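Side-chain contacts in MgGH51 (Meripilus giganteus, PDB 6ZPV), which probably hydrolyses terminal alpha-L-arabinofuranosyl residues from arabinose-containing plant polysaccharides, as an alpha-L-arabinofuranosidase of glycoside hydrolase family 51: residues P14-G19 with T342-E347; H58-A63 with F177-G182; I68-P73 with T154-I159; L467-D472 with T527-G532. One frame throughout, in Å; residues are numbered along the deposited sequence.

How the interactions relate
Near the N terminus, the turn at 14-19 opens interaction 1, which closes only at 342-347 and so ties together the ends of two strands of the parallel barrel. Within that long loop lies interaction 2, pairing 58-63 with 177-182, and within interaction 2 lies interaction 3, pairing 68-73 with 154-159; none of these loops cross. Interactions 2 and 3 belong to the beta-sandwich, their centres about 19 Å apart, one in each sheet. Interaction 4 follows in series and joins a barrel helix to a loop of the C-terminal beta domain. It touches interaction 1, where Tyr18 OH probably hydrogen-bonds Glu468 OE2 at 2.8 Å.

Interaction 1: residues P14-G19 with T342-E347; sequences PSTLYG and TLRFVE. With SO4 (sulfate ion), chain R.
At the base of the eight-stranded parallel barrel, by the N-terminal ends of strands 20-21 and 345-348, a bound sulfate bridges Ser15, in a type I beta turn, and Arg344, and beside it the Thr16 methyl touches Arg344 and Phe345 directly. The turn runs from Pro14 to Leu17 and is closed by Leu17 N to Pro14 O. Ser15, at its second position, offers two donors: its backbone N gives a nearly straight bond to SO4 O4 (2.9 Å, 177°), and its OG gives an unusually short one to SO4 O1 (2.5 Å). From the other segment Arg344 presents the edge of its guanidinium, with the sulfur close to the guanidinium plane; NH1 reaches SO4 O1 at 3.0 Å and NH2 reaches SO4 O2 at 3.3 Å. A bend at chi3 (-64°) turns the long arginine chain to the anion, while NE is held in a salt bridge with Glu284.

Thr16 CG2 lies 3.5 Å from Arg344 NH1, near the guanidinium plane, and 4.1 Å from Phe345 CE2, whose ring it meets obliquely. Thr16 suits this place because its two branches part company: OG1 bonds the carbonyl of Phe475, leaving the methyl to face the arginine and the ring. Phe345 lies against one face of the guanidinium with CZ.

SO4 O1 is thus shared by Ser15 OG and Arg344 NH1, so the anion, probably from the crystallisation liquor, bridges segments that have no direct polar bond, and its charge is likely to be balanced in part by the arginine.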
loop_
_atom_site.group_PDB
_atom_site.type_symbol
_atom_site.label_atom_id
_atom_site.label_comp_id
_atom_site.label_asym_id
_atom_site.label_seq_id
_atom_site.Cartn_x
_atom_site.Cartn_y
_atom_site.Cartn_z
ATOM N N PRO A 14 13.661 18.576 -2.196
ATOM C CA PRO A 14 14.129 17.205 -2.416
ATOM C C PRO A 14 13.270 16.464 -3.438
ATOM O O PRO A 14 12.037 16.625 -3.437
ATOM C CB PRO A 14 13.971 16.577 -1.020
ATOM C CG PRO A 14 14.038 17.656 -0.058
ATOM C CD PRO A 14 13.332 18.800 -0.784
ATOM N N SER A 15 13.887 15.557 -4.185
ATOM C CA SER A 15 13.126 14.696 -5.114
ATOM C C SER A 15 12.163 13.798 -4.350
ATOM O O SER A 15 11.149 13.406 -4.972
ATOM C CB SER A 15 14.088 13.865 -5.959
ATOM O OG SER A 15 14.684 12.810 -5.237
ATOM N N THR A 16 12.428 13.511 -3.107
ATOM C CA THR A 16 11.675 12.579 -2.277
ATOM C C THR A 16 10.516 13.196 -1.508
ATOM O O THR A 16 9.897 12.484 -0.730
ATOM C CB THR A 16 12.669 11.901 -1.317
ATOM O OG1 THR A 16 13.434 12.916 -0.654
ATOM C CG2 THR A 16 13.580 10.929 -2.025
ATOM N N LEU A 17 10.199 14.478 -1.735
ATOM C CA LEU A 17 9.270 15.125 -0.781
ATOM C C LEU A 17 7.955 14.384 -0.669
ATOM O O LEU A 17 7.438 14.270 0.465
ATOM C CB LEU A 17 9.043 16.574 -1.164
ATOM C CG LEU A 17 8.191 17.379 -0.198
ATOM C CD1 LEU A 17 8.695 17.337 1.222
ATOM C CD2 LEU A 17 8.099 18.822 -0.670
ATOM N N TYR A 18 7.335 13.947 -1.750
ATOM C CA TYR A 18 6.007 13.328 -1.708
ATOM C C TYR A 18 6.066 11.855 -2.066
ATOM O O TYR A 18 6.620 11.526 -3.147
ATOM C CB TYR A 18 4.998 14.058 -2.601
ATOM C CG TYR A 18 4.879 15.531 -2.274
ATOM C CD1 TYR A 18 4.223 15.947 -1.125
ATOM C CD2 TYR A 18 5.450 16.491 -3.072
ATOM C CE1 TYR A 18 4.147 17.306 -0.792
ATOM C CE2 TYR A 18 5.373 17.841 -2.751
ATOM C CZ TYR A 18 4.740 18.253 -1.609
ATOM O OH TYR A 18 4.626 19.584 -1.269
ATOM N N GLY A 19 5.472 10.988 -1.280
ATOM C CA GLY A 19 5.466 9.545 -1.595
ATOM C C GLY A 19 4.375 8.826 -0.877
ATOM O O GLY A 19 3.449 9.462 -0.345
ATOM N N THR A 342 17.581 0.169 -6.298
ATOM C CA THR A 342 17.857 1.399 -5.561
ATOM C C THR A 342 17.487 1.187 -4.071
ATOM O O THR A 342 16.373 0.684 -3.803
ATOM C CB THR A 342 17.007 2.571 -6.104
ATOM O OG1 THR A 342 17.370 2.757 -7.464
ATOM C CG2 THR A 342 17.189 3.831 -5.300
ATOM N N LEU A 343 18.350 1.636 -3.155
ATOM C CA LEU A 343 17.958 1.688 -1.715
ATOM C C LEU A 343 18.847 2.722 -1.027
ATOM O O LEU A 343 20.031 2.496 -0.835
ATOM C CB LEU A 343 18.109 0.334 -1.031
ATOM C CG LEU A 343 17.772 0.307 0.437
ATOM C CD1 LEU A 343 16.311 0.563 0.724
ATOM C CD2 LEU A 343 18.210 -1.017 1.067
ATOM N N ARG A 344 18.267 3.853 -0.640
ATOM C CA ARG A 344 18.986 4.938 0.011
ATOM C C ARG A 344 18.598 5.099 1.469
ATOM O O ARG A 344 19.331 5.802 2.194
ATOM C CB ARG A 344 18.766 6.273 -0.724
ATOM C CG ARG A 344 19.223 6.248 -2.173
ATOM C CD ARG A 344 19.385 7.624 -2.738
ATOM N NE ARG A 344 18.167 8.368 -2.816
ATOM C CZ ARG A 344 18.017 9.699 -2.912
ATOM N NH1 ARG A 344 16.824 10.234 -3.049
ATOM N NH2 ARG A 344 19.058 10.495 -2.859
ATOM N N PHE A 345 17.450 4.566 1.882
ATOM C CA PHE A 345 16.836 4.871 3.191
ATOM C C PHE A 345 16.323 3.550 3.814
ATOM O O PHE A 345 15.565 2.841 3.165
ATOM C CB PHE A 345 15.632 5.796 2.992
ATOM C CG PHE A 345 15.923 7.117 2.331
ATOM C CD1 PHE A 345 16.640 8.093 2.984
ATOM C CD2 PHE A 345 15.564 7.312 1.027
ATOM C CE1 PHE A 345 16.912 9.293 2.348
ATOM C CE2 PHE A 345 15.910 8.498 0.379
ATOM C CZ PHE A 345 16.558 9.492 1.042
ATOM N N VAL A 346 16.684 3.336 5.070
ATOM C CA VAL A 346 16.200 2.205 5.850
ATOM C C VAL A 346 15.664 2.726 7.177
ATOM O O VAL A 346 16.364 3.533 7.852
ATOM C CB VAL A 346 17.256 1.096 6.058
ATOM C CG1 VAL A 346 16.847 0.121 7.141
ATOM C CG2 VAL A 346 17.553 0.421 4.732
ATOM N N GLU A 347 14.456 2.289 7.532
ATOM C CA GLU A 347 13.836 2.705 8.795
ATOM C C GLU A 347 13.999 1.590 9.829
ATOM O O GLU A 347 13.742 0.409 9.536
ATOM C CB GLU A 347 12.353 3.059 8.544
ATOM C CG GLU A 347 11.651 3.630 9.761
ATOM C CD GLU A 347 10.393 4.401 9.451
ATOM O OE1 GLU A 347 10.029 4.505 8.271
ATOM O OE2 GLU A 347 9.767 4.919 10.459
HETATM S S SO4 R . 17.265 14.103 -3.369
HETATM O O1 SO4 R . 16.126 13.174 -3.222
HETATM O O2 SO4 R . 18.449 13.523 -3.925
HETATM O O3 SO4 R . 17.598 14.601 -1.980
HETATM O O4 SO4 R . 16.742 15.250 -4.097
#

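Interaction 2: residues H58-A63 with F177-G182; sequences HPISNA and FVTIDG
Ile60 CD1 carries this contact, its terminal methyl resting 3.7 Å from Thr179 CG2 and 3.9 Å from Phe177 CB. The three side chains belong to strands 57-60 and 174-181, and the contact is essentially apolar. The isoleucine crosses Thr179 at about a right angle and Phe177 obliquely; one methyl serves both. CG1 lies beside the backbone N (chi1 -68°) and the chain is then extended, which puts CD1 at the far end of the residue, where it meets both partners.

The Thr179 methyl, CG2, is the branch that meets CD1; only this methyl is used here, which suits a residue with one polar and one apolar branch. Phe177 offers its CB, while its ring leads off elsewhere and forms a cation-pi pair with Arg93. Just beyond Ile60 the chain reverses in a type II' beta turn to Ala63, with Ser61 at positive phi, closed by a weak bond from Ala63 N to Ile60 O (3.3 Å).

The two strands are not direct neighbours. Their axes approach to 8.6 Å and run roughly the same way, 34° apart, as expected when an antiparallel strand lies between them. That strand is 93-98; its Gly95 is backbone-bonded to Ile60, and its lack of a side chain probably lets Ile60 reach Thr179 across the strand. On the far side of strand 174-181, strand 127-136 adds Thr131 against Phe177 and Thr179, and Ile180 packs on Phe84 of strand 80-85 in the other sheet of the sandwich.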
loop_
_atom_site.group_PDB
_atom_site.type_symbol
_atom_site.label_atom_id
_atom_site.label_comp_id
_atom_site.label_asym_id
_atom_site.label_seq_id
_atom_site.Cartn_x
_atom_site.Cartn_y
_atom_site.Cartn_z
ATOM N N HIS A 58 -16.780 -22.748 -0.382
ATOM C CA HIS A 58 -18.143 -23.244 -0.240
ATOM C C HIS A 58 -18.349 -24.460 -1.110
ATOM O O HIS A 58 -17.846 -24.506 -2.240
ATOM C CB HIS A 58 -19.131 -22.131 -0.688
ATOM C CG HIS A 58 -18.935 -20.841 0.017
ATOM N ND1 HIS A 58 -19.413 -20.614 1.287
ATOM C CD2 HIS A 58 -18.214 -19.752 -0.359
ATOM C CE1 HIS A 58 -19.002 -19.393 1.667
ATOM N NE2 HIS A 58 -18.280 -18.845 0.673
ATOM N N PRO A 59 -19.169 -25.439 -0.687
ATOM C CA PRO A 59 -19.434 -26.586 -1.559
ATOM C C PRO A 59 -20.325 -26.218 -2.722
ATOM O O PRO A 59 -21.150 -25.323 -2.641
ATOM C CB PRO A 59 -20.144 -27.554 -0.608
ATOM C CG PRO A 59 -20.794 -26.660 0.422
ATOM C CD PRO A 59 -19.848 -25.503 0.618
ATOM N N ILE A 60 -20.154 -26.977 -3.783
ATOM C CA ILE A 60 -21.123 -27.081 -4.889
ATOM C C ILE A 60 -21.825 -28.419 -4.687
ATOM O O ILE A 60 -21.147 -29.460 -4.557
ATOM C CB ILE A 60 -20.469 -26.956 -6.274
ATOM C CG1 ILE A 60 -19.935 -25.551 -6.494
ATOM C CG2 ILE A 60 -21.456 -27.363 -7.354
ATOM C CD1 ILE A 60 -19.080 -25.407 -7.728
ATOM N N SER A 61 -23.137 -28.412 -4.735
ATOM C CA SER A 61 -23.936 -29.632 -4.630
ATOM C C SER A 61 -23.602 -30.312 -3.313
ATOM O O SER A 61 -23.467 -29.625 -2.254
ATOM C CB SER A 61 -23.811 -30.470 -5.875
ATOM O OG SER A 61 -24.685 -31.585 -5.830
ATOM N N ASN A 62 -23.525 -31.635 -3.297
ATOM C CA ASN A 62 -23.342 -32.435 -2.068
ATOM C C ASN A 62 -21.873 -32.646 -1.708
ATOM O O ASN A 62 -21.575 -33.576 -0.953
ATOM C CB ASN A 62 -24.110 -33.762 -2.154
ATOM C CG ASN A 62 -23.633 -34.671 -3.243
ATOM O OD1 ASN A 62 -22.965 -34.216 -4.190
ATOM N ND2 ASN A 62 -23.980 -35.940 -3.157
ATOM N N ALA A 63 -20.955 -31.844 -2.212
ATOM C CA ALA A 63 -19.534 -31.964 -1.826
ATOM C C ALA A 63 -19.348 -31.913 -0.317
ATOM O O ALA A 63 -19.998 -31.086 0.362
ATOM C CB ALA A 63 -18.744 -30.838 -2.464
ATOM N N PHE A 177 -14.545 -21.578 -9.371
ATOM C CA PHE A 177 -15.030 -22.927 -9.058
ATOM C C PHE A 177 -14.052 -23.977 -9.572
ATOM O O PHE A 177 -13.299 -23.767 -10.555
ATOM C CB PHE A 177 -16.425 -23.194 -9.639
ATOM C CG PHE A 177 -16.540 -23.345 -11.130
ATOM C CD1 PHE A 177 -16.242 -24.546 -11.751
ATOM C CD2 PHE A 177 -16.967 -22.285 -11.909
ATOM C CE1 PHE A 177 -16.392 -24.658 -13.132
ATOM C CE2 PHE A 177 -17.136 -22.419 -13.272
ATOM C CZ PHE A 177 -16.847 -23.648 -13.901
ATOM N N VAL A 178 -14.135 -25.132 -8.919
ATOM C CA VAL A 178 -13.504 -26.399 -9.320
ATOM C C VAL A 178 -14.583 -27.460 -9.242
ATOM O O VAL A 178 -15.231 -27.579 -8.183
ATOM C CB VAL A 178 -12.322 -26.755 -8.414
ATOM C CG1 VAL A 178 -11.718 -28.086 -8.798
ATOM C CG2 VAL A 178 -11.286 -25.651 -8.411
ATOM N N THR A 179 -14.808 -28.220 -10.301
ATOM C CA THR A 179 -15.786 -29.328 -10.282
ATOM C C THR A 179 -15.209 -30.558 -10.971
ATOM O O THR A 179 -14.401 -30.477 -11.907
ATOM C CB THR A 179 -17.113 -28.919 -10.924
ATOM O OG1 THR A 179 -16.961 -28.562 -12.287
ATOM C CG2 THR A 179 -17.801 -27.824 -10.180
ATOM N N ILE A 180 -15.808 -31.690 -10.596
ATOM C CA ILE A 180 -15.743 -32.928 -11.414
ATOM C C ILE A 180 -17.197 -33.386 -11.633
ATOM O O ILE A 180 -18.148 -32.922 -10.979
ATOM C CB ILE A 180 -14.884 -34.017 -10.737
ATOM C CG1 ILE A 180 -15.447 -34.486 -9.397
ATOM C CG2 ILE A 180 -13.451 -33.594 -10.623
ATOM C CD1 ILE A 180 -14.700 -35.657 -8.794
ATOM N N ASP A 181 -17.356 -34.336 -12.524
ATOM C CA ASP A 181 -18.631 -34.977 -12.776
ATOM C C ASP A 181 -18.935 -35.885 -11.591
ATOM O O ASP A 181 -18.182 -36.813 -11.269
ATOM C CB ASP A 181 -18.574 -35.735 -14.101
ATOM C CG ASP A 181 -19.860 -36.374 -14.501
ATOM O OD1 ASP A 181 -20.388 -37.192 -13.720
ATOM O OD2 ASP A 181 -20.341 -36.109 -15.644
ATOM N N GLY A 182 -20.063 -35.630 -10.913
ATOM C CA GLY A 182 -20.419 -36.369 -9.687
ATOM C C GLY A 182 -20.732 -37.831 -9.889
ATOM O O GLY A 182 -20.598 -38.619 -8.953
#

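Interaction 3: residues I68-P73 with T154-I159; sequences IQDPSP and TKWTQI
An indole edge, that of Trp156, docks on an Asx turn formed by Asp70 and Ser72, bridging the two outermost strands of one sheet of the beta-sandwich. Asp70 follows strand 64-69, and Trp156 leads into strand 157-163. Within the turn, Ser72 N donates to Asp70 OD1 (2.9 Å), meeting it from above the carboxylate plane. This bond helps to fix the loop whose next carbonyl receives the indole: Trp156 NE1 donates to Ser72 O at 2.8 Å with an N-H...O angle of 161°, and the oxygen lies close to the ring plane.

Tryptophan suits the site because, with CG beside the backbone N (chi1 -79°), its long flat ring reaches from one segment to the other and carries a donor on its edge. A leucine in its place would probably leave Ser72 O without this donor and open a gap beside Asp70. Asp70 itself is buried, and its charge is met by Arg119 at OD1 and by hydrogen bonds from Ser81 and Asn191 at OD2. The same OD2 also approaches the six-membered part of the indole at its edge, 3.3 Å from Trp156 CZ2, with carboxylate and ring planes 58° apart.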
loop_
_atom_site.group_PDB
_atom_site.type_symbol
_atom_site.label_atom_id
_atom_site.label_comp_id
_atom_site.label_asym_id
_atom_site.label_seq_id
_atom_site.Cartn_x
_atom_site.Cartn_y
_atom_site.Cartn_z
ATOM N N ILE A 68 -7.609 -30.021 6.345
ATOM C CA ILE A 68 -6.843 -31.002 7.121
ATOM C C ILE A 68 -5.388 -30.610 7.269
ATOM O O ILE A 68 -4.846 -29.953 6.378
ATOM C CB ILE A 68 -7.004 -32.428 6.524
ATOM C CG1 ILE A 68 -6.392 -32.549 5.147
ATOM C CG2 ILE A 68 -8.446 -32.884 6.575
ATOM C CD1 ILE A 68 -6.222 -33.984 4.653
ATOM N N GLN A 69 -4.777 -31.027 8.375
ATOM C CA GLN A 69 -3.313 -31.064 8.475
ATOM C C GLN A 69 -2.923 -32.260 7.633
ATOM O O GLN A 69 -3.074 -33.419 8.066
ATOM C CB GLN A 69 -2.886 -31.187 9.935
ATOM C CG GLN A 69 -1.361 -31.128 10.165
ATOM C CD GLN A 69 -0.975 -31.464 11.590
ATOM O OE1 GLN A 69 -1.751 -31.891 12.420
ATOM N NE2 GLN A 69 0.279 -31.414 11.802
ATOM N N ASP A 70 -2.431 -32.043 6.439
ATOM C CA ASP A 70 -2.215 -33.154 5.501
ATOM C C ASP A 70 -1.088 -34.038 6.034
ATOM O O ASP A 70 -0.002 -33.550 6.335
ATOM C CB ASP A 70 -1.911 -32.593 4.124
ATOM C CG ASP A 70 -2.113 -33.637 3.031
ATOM O OD1 ASP A 70 -1.754 -34.814 3.234
ATOM O OD2 ASP A 70 -2.655 -33.235 1.927
ATOM N N PRO A 71 -1.254 -35.382 6.117
ATOM C CA PRO A 71 -0.117 -36.224 6.497
ATOM C C PRO A 71 1.051 -36.135 5.517
ATOM O O PRO A 71 2.183 -36.447 5.883
ATOM C CB PRO A 71 -0.731 -37.648 6.516
ATOM C CG PRO A 71 -2.185 -37.496 6.433
ATOM C CD PRO A 71 -2.514 -36.113 5.947
ATOM N N SER A 72 0.750 -35.754 4.264
ATOM C CA SER A 72 1.750 -35.590 3.188
ATOM C C SER A 72 1.446 -34.275 2.486
ATOM O O SER A 72 0.845 -34.277 1.414
ATOM C CB SER A 72 1.764 -36.753 2.238
ATOM O OG SER A 72 2.138 -37.943 2.898
ATOM N N PRO A 73 1.862 -33.129 3.065
ATOM C CA PRO A 73 1.491 -31.834 2.506
ATOM C C PRO A 73 2.232 -31.528 1.208
ATOM O O PRO A 73 3.296 -32.065 0.921
ATOM C CB PRO A 73 1.856 -30.859 3.617
ATOM C CG PRO A 73 3.060 -31.510 4.268
ATOM C CD PRO A 73 2.693 -32.998 4.290
ATOM N N THR A 154 -1.335 -40.194 -7.373
ATOM C CA THR A 154 -1.148 -40.144 -5.928
ATOM C C THR A 154 -0.032 -39.158 -5.541
ATOM O O THR A 154 0.100 -38.852 -4.355
ATOM C CB THR A 154 -0.827 -41.557 -5.418
ATOM O OG1 THR A 154 0.269 -42.075 -6.152
ATOM C CG2 THR A 154 -2.043 -42.451 -5.544
ATOM N N LYS A 155 0.722 -38.666 -6.505
ATOM C CA LYS A 155 1.750 -37.628 -6.258
ATOM C C LYS A 155 1.113 -36.244 -6.440
ATOM O O LYS A 155 0.331 -36.036 -7.360
ATOM C CB LYS A 155 2.887 -37.797 -7.281
ATOM C CG LYS A 155 3.675 -39.095 -7.105
ATOM C CD LYS A 155 4.836 -39.339 -8.087
ATOM N N TRP A 156 1.546 -35.299 -5.620
ATOM C CA TRP A 156 1.119 -33.906 -5.803
ATOM C C TRP A 156 1.414 -33.443 -7.227
ATOM O O TRP A 156 2.594 -33.515 -7.669
ATOM C CB TRP A 156 1.820 -33.010 -4.788
ATOM C CG TRP A 156 1.219 -33.063 -3.417
ATOM C CD1 TRP A 156 1.804 -33.561 -2.288
ATOM C CD2 TRP A 156 -0.044 -32.496 -3.023
ATOM N NE1 TRP A 156 0.960 -33.397 -1.211
ATOM C CE2 TRP A 156 -0.159 -32.727 -1.635
ATOM C CE3 TRP A 156 -1.097 -31.831 -3.705
ATOM C CZ2 TRP A 156 -1.244 -32.274 -0.912
ATOM C CZ3 TRP A 156 -2.187 -31.419 -2.980
ATOM C CH2 TRP A 156 -2.250 -31.596 -1.589
ATOM N N THR A 157 0.394 -32.876 -7.859
ATOM C CA THR A 157 0.479 -32.492 -9.266
ATOM C C THR A 157 -0.152 -31.100 -9.447
ATOM O O THR A 157 -1.253 -30.885 -8.948
ATOM C CB THR A 157 -0.291 -33.537 -10.075
ATOM O OG1 THR A 157 0.317 -34.836 -9.870
ATOM C CG2 THR A 157 -0.298 -33.234 -11.573
ATOM N N GLN A 158 0.545 -30.215 -10.173
ATOM C CA GLN A 158 0.010 -28.902 -10.468
ATOM C C GLN A 158 -0.807 -28.969 -11.740
ATOM O O GLN A 158 -0.385 -29.530 -12.751
ATOM C CB GLN A 158 1.090 -27.838 -10.578
ATOM C CG GLN A 158 0.515 -26.422 -10.467
ATOM C CD GLN A 158 1.501 -25.279 -10.616
ATOM O OE1 GLN A 158 2.358 -25.368 -11.468
ATOM N NE2 GLN A 158 1.290 -24.170 -9.891
ATOM N N ILE A 159 -1.963 -28.297 -11.711
ATOM C CA ILE A 159 -2.835 -27.981 -12.870
ATOM C C ILE A 159 -2.693 -26.483 -13.164
ATOM O O ILE A 159 -2.798 -25.687 -12.232
ATOM C CB ILE A 159 -4.305 -28.408 -12.613
ATOM C CG1 ILE A 159 -4.450 -29.939 -12.577
ATOM C CG2 ILE A 159 -5.266 -27.747 -13.572
ATOM C CD1 ILE A 159 -5.873 -30.473 -12.277
#

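Interaction 4: residues L467-D472 with T527-G532; sequences LERNSD and TLPTNG. With ACT (acetate ion), chain S.
Arg469 and Leu528 bring their CA atoms to 9.7 Å, where the last turn of helix 454-469, a helix of the alpha/beta barrel, faces an irregular loop before strand 535-541 of the C-terminal beta domain. Side chains fill that distance. Arg469 leaves the helix extended, with CG anti to the backbone N (chi1 175°), then bends at chi3 (62°). Its CD packs 3.8 Å from Leu528 CD2, the two side chains crossing at about a right angle. Its NH1 lies 4.1 Å from Pro529 CD, which is oblique to the guanidinium, the two side chains sliding past each other in opposite directions.

Arginine fits because its methylenes serve as an apolar arm while the charge is spent elsewhere: NE forms a salt bridge with Asp416. Leucine, branched at its end, supplies the methyl CD2, and proline, packed on His536 and Trp537, gives the loop a rigid apolar surface.

At the first residue of 527-532, Thr527 OG1 donates to OXT of an acetate ion, probably from the crystallisation liquor, at 2.8 Å, and accepts from Thr4 N. A valine here would probably leave the acetate oxygen without this donor and Thr4 N without this acceptor.

Where the helix ends, Glu468 O takes two bonds from one residue, from Ser471 N at 3.1 Å and from Ser471 OG, also hydrogen-bonded with His11 NE2, at 2.7 Å, the hydroxyl lying in the carbonyl plane on a lone pair.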
loop_
_atom_site.group_PDB
_atom_site.type_symbol
_atom_site.label_atom_id
_atom_site.label_comp_id
_atom_site.label_asym_id
_atom_site.label_seq_id
_atom_site.Cartn_x
_atom_site.Cartn_y
_atom_site.Cartn_z
ATOM N N LEU A 467 5.200 21.697 5.016
ATOM C CA LEU A 467 6.204 20.668 4.687
ATOM C C LEU A 467 7.086 21.157 3.530
ATOM O O LEU A 467 8.322 20.981 3.552
ATOM C CB LEU A 467 5.525 19.346 4.365
ATOM C CG LEU A 467 4.681 18.719 5.466
ATOM C CD1 LEU A 467 4.070 17.423 4.969
ATOM C CD2 LEU A 467 5.477 18.445 6.722
ATOM N N GLU A 468 6.457 21.742 2.527
ATOM C CA GLU A 468 7.194 22.178 1.343
ATOM C C GLU A 468 8.065 23.386 1.651
ATOM O O GLU A 468 9.252 23.449 1.254
ATOM C CB GLU A 468 6.218 22.423 0.169
ATOM C CG GLU A 468 6.875 22.656 -1.149
ATOM C CD GLU A 468 5.881 22.645 -2.303
ATOM O OE1 GLU A 468 5.310 23.700 -2.587
ATOM O OE2 GLU A 468 5.695 21.538 -2.902
ATOM N N ARG A 469 7.534 24.378 2.383
ATOM C CA ARG A 469 8.379 25.531 2.791
ATOM C C ARG A 469 9.614 25.068 3.574
ATOM O O ARG A 469 10.704 25.605 3.426
ATOM C CB ARG A 469 7.524 26.485 3.633
ATOM C CG ARG A 469 8.341 27.652 4.194
ATOM C CD ARG A 469 7.500 28.761 4.848
ATOM N NE ARG A 469 6.748 28.257 6.004
ATOM C CZ ARG A 469 5.449 27.923 6.010
ATOM N NH1 ARG A 469 4.661 28.113 4.967
ATOM N NH2 ARG A 469 4.938 27.375 7.122
ATOM N N ASN A 470 9.392 24.081 4.473
ATOM C CA ASN A 470 10.458 23.529 5.354
ATOM C C ASN A 470 11.169 22.336 4.729
ATOM O O ASN A 470 11.793 21.566 5.488
ATOM C CB ASN A 470 9.881 23.220 6.702
ATOM C CG ASN A 470 9.401 24.446 7.448
ATOM O OD1 ASN A 470 10.253 25.257 7.841
ATOM N ND2 ASN A 470 8.093 24.592 7.610
ATOM N N SER A 471 11.140 22.209 3.401
ATOM C CA SER A 471 11.746 21.030 2.717
ATOM C C SER A 471 13.268 21.097 2.635
ATOM O O SER A 471 13.872 20.157 2.104
ATOM C CB SER A 471 11.076 20.757 1.413
ATOM O OG SER A 471 11.214 21.822 0.480
ATOM N N ASP A 472 13.884 22.125 3.219
ATOM C CA ASP A 472 15.315 22.062 3.511
ATOM C C ASP A 472 15.595 20.986 4.536
ATOM O O ASP A 472 16.678 20.373 4.484
ATOM C CB ASP A 472 15.858 23.429 3.923
ATOM C CG ASP A 472 15.226 24.051 5.154
ATOM O OD1 ASP A 472 13.982 23.947 5.286
ATOM O OD2 ASP A 472 15.977 24.679 5.912
ATOM N N THR A 527 5.785 35.955 0.847
ATOM C CA THR A 527 5.081 36.401 2.043
ATOM C C THR A 527 4.618 35.211 2.860
ATOM O O THR A 527 3.994 34.305 2.295
ATOM C CB THR A 527 3.880 37.243 1.619
ATOM O OG1 THR A 527 4.291 38.278 0.707
ATOM C CG2 THR A 527 3.114 37.833 2.781
ATOM N N LEU A 528 4.847 35.216 4.160
ATOM C CA LEU A 528 4.414 34.095 4.985
ATOM C C LEU A 528 2.917 34.121 5.214
ATOM O O LEU A 528 2.350 35.172 5.541
ATOM C CB LEU A 528 5.146 34.083 6.327
ATOM C CG LEU A 528 6.623 33.756 6.296
ATOM C CD1 LEU A 528 7.282 34.044 7.649
ATOM C CD2 LEU A 528 6.903 32.345 5.884
ATOM N N PRO A 529 2.245 32.956 5.149
ATOM C CA PRO A 529 0.895 32.861 5.675
ATOM C C PRO A 529 0.815 33.249 7.145
ATOM O O PRO A 529 1.823 33.195 7.865
ATOM C CB PRO A 529 0.535 31.357 5.516
ATOM C CG PRO A 529 1.431 30.917 4.357
ATOM C CD PRO A 529 2.718 31.674 4.594
ATOM N N THR A 530 -0.376 33.560 7.616
ATOM C CA THR A 530 -0.603 33.771 9.047
ATOM C C THR A 530 -0.460 32.431 9.785
ATOM O O THR A 530 -1.164 31.488 9.421
ATOM C CB THR A 530 -1.970 34.384 9.276
ATOM O OG1 THR A 530 -1.997 35.633 8.577
ATOM C CG2 THR A 530 -2.215 34.631 10.746
ATOM N N ASN A 531 0.355 32.421 10.800
ATOM C CA ASN A 531 0.575 31.240 11.638
ATOM C C ASN A 531 -0.697 31.024 12.482
ATOM O O ASN A 531 -0.987 31.865 13.342
ATOM C CB ASN A 531 1.846 31.411 12.437
ATOM C CG ASN A 531 2.215 30.193 13.237
ATOM O OD1 ASN A 531 1.430 29.269 13.398
ATOM N ND2 ASN A 531 3.440 30.175 13.736
ATOM N N GLY A 532 -1.458 29.948 12.190
ATOM C CA GLY A 532 -2.738 29.678 12.805
ATOM C C GLY A 532 -3.917 30.008 11.927
ATOM O O GLY A 532 -5.061 29.700 12.323
HETATM C C ACT S . 5.483 40.537 3.169
HETATM O O ACT S . 5.977 40.008 4.324
HETATM O OXT ACT S . 5.836 40.217 1.962
HETATM C CH3 ACT S . 4.288 41.552 3.247
#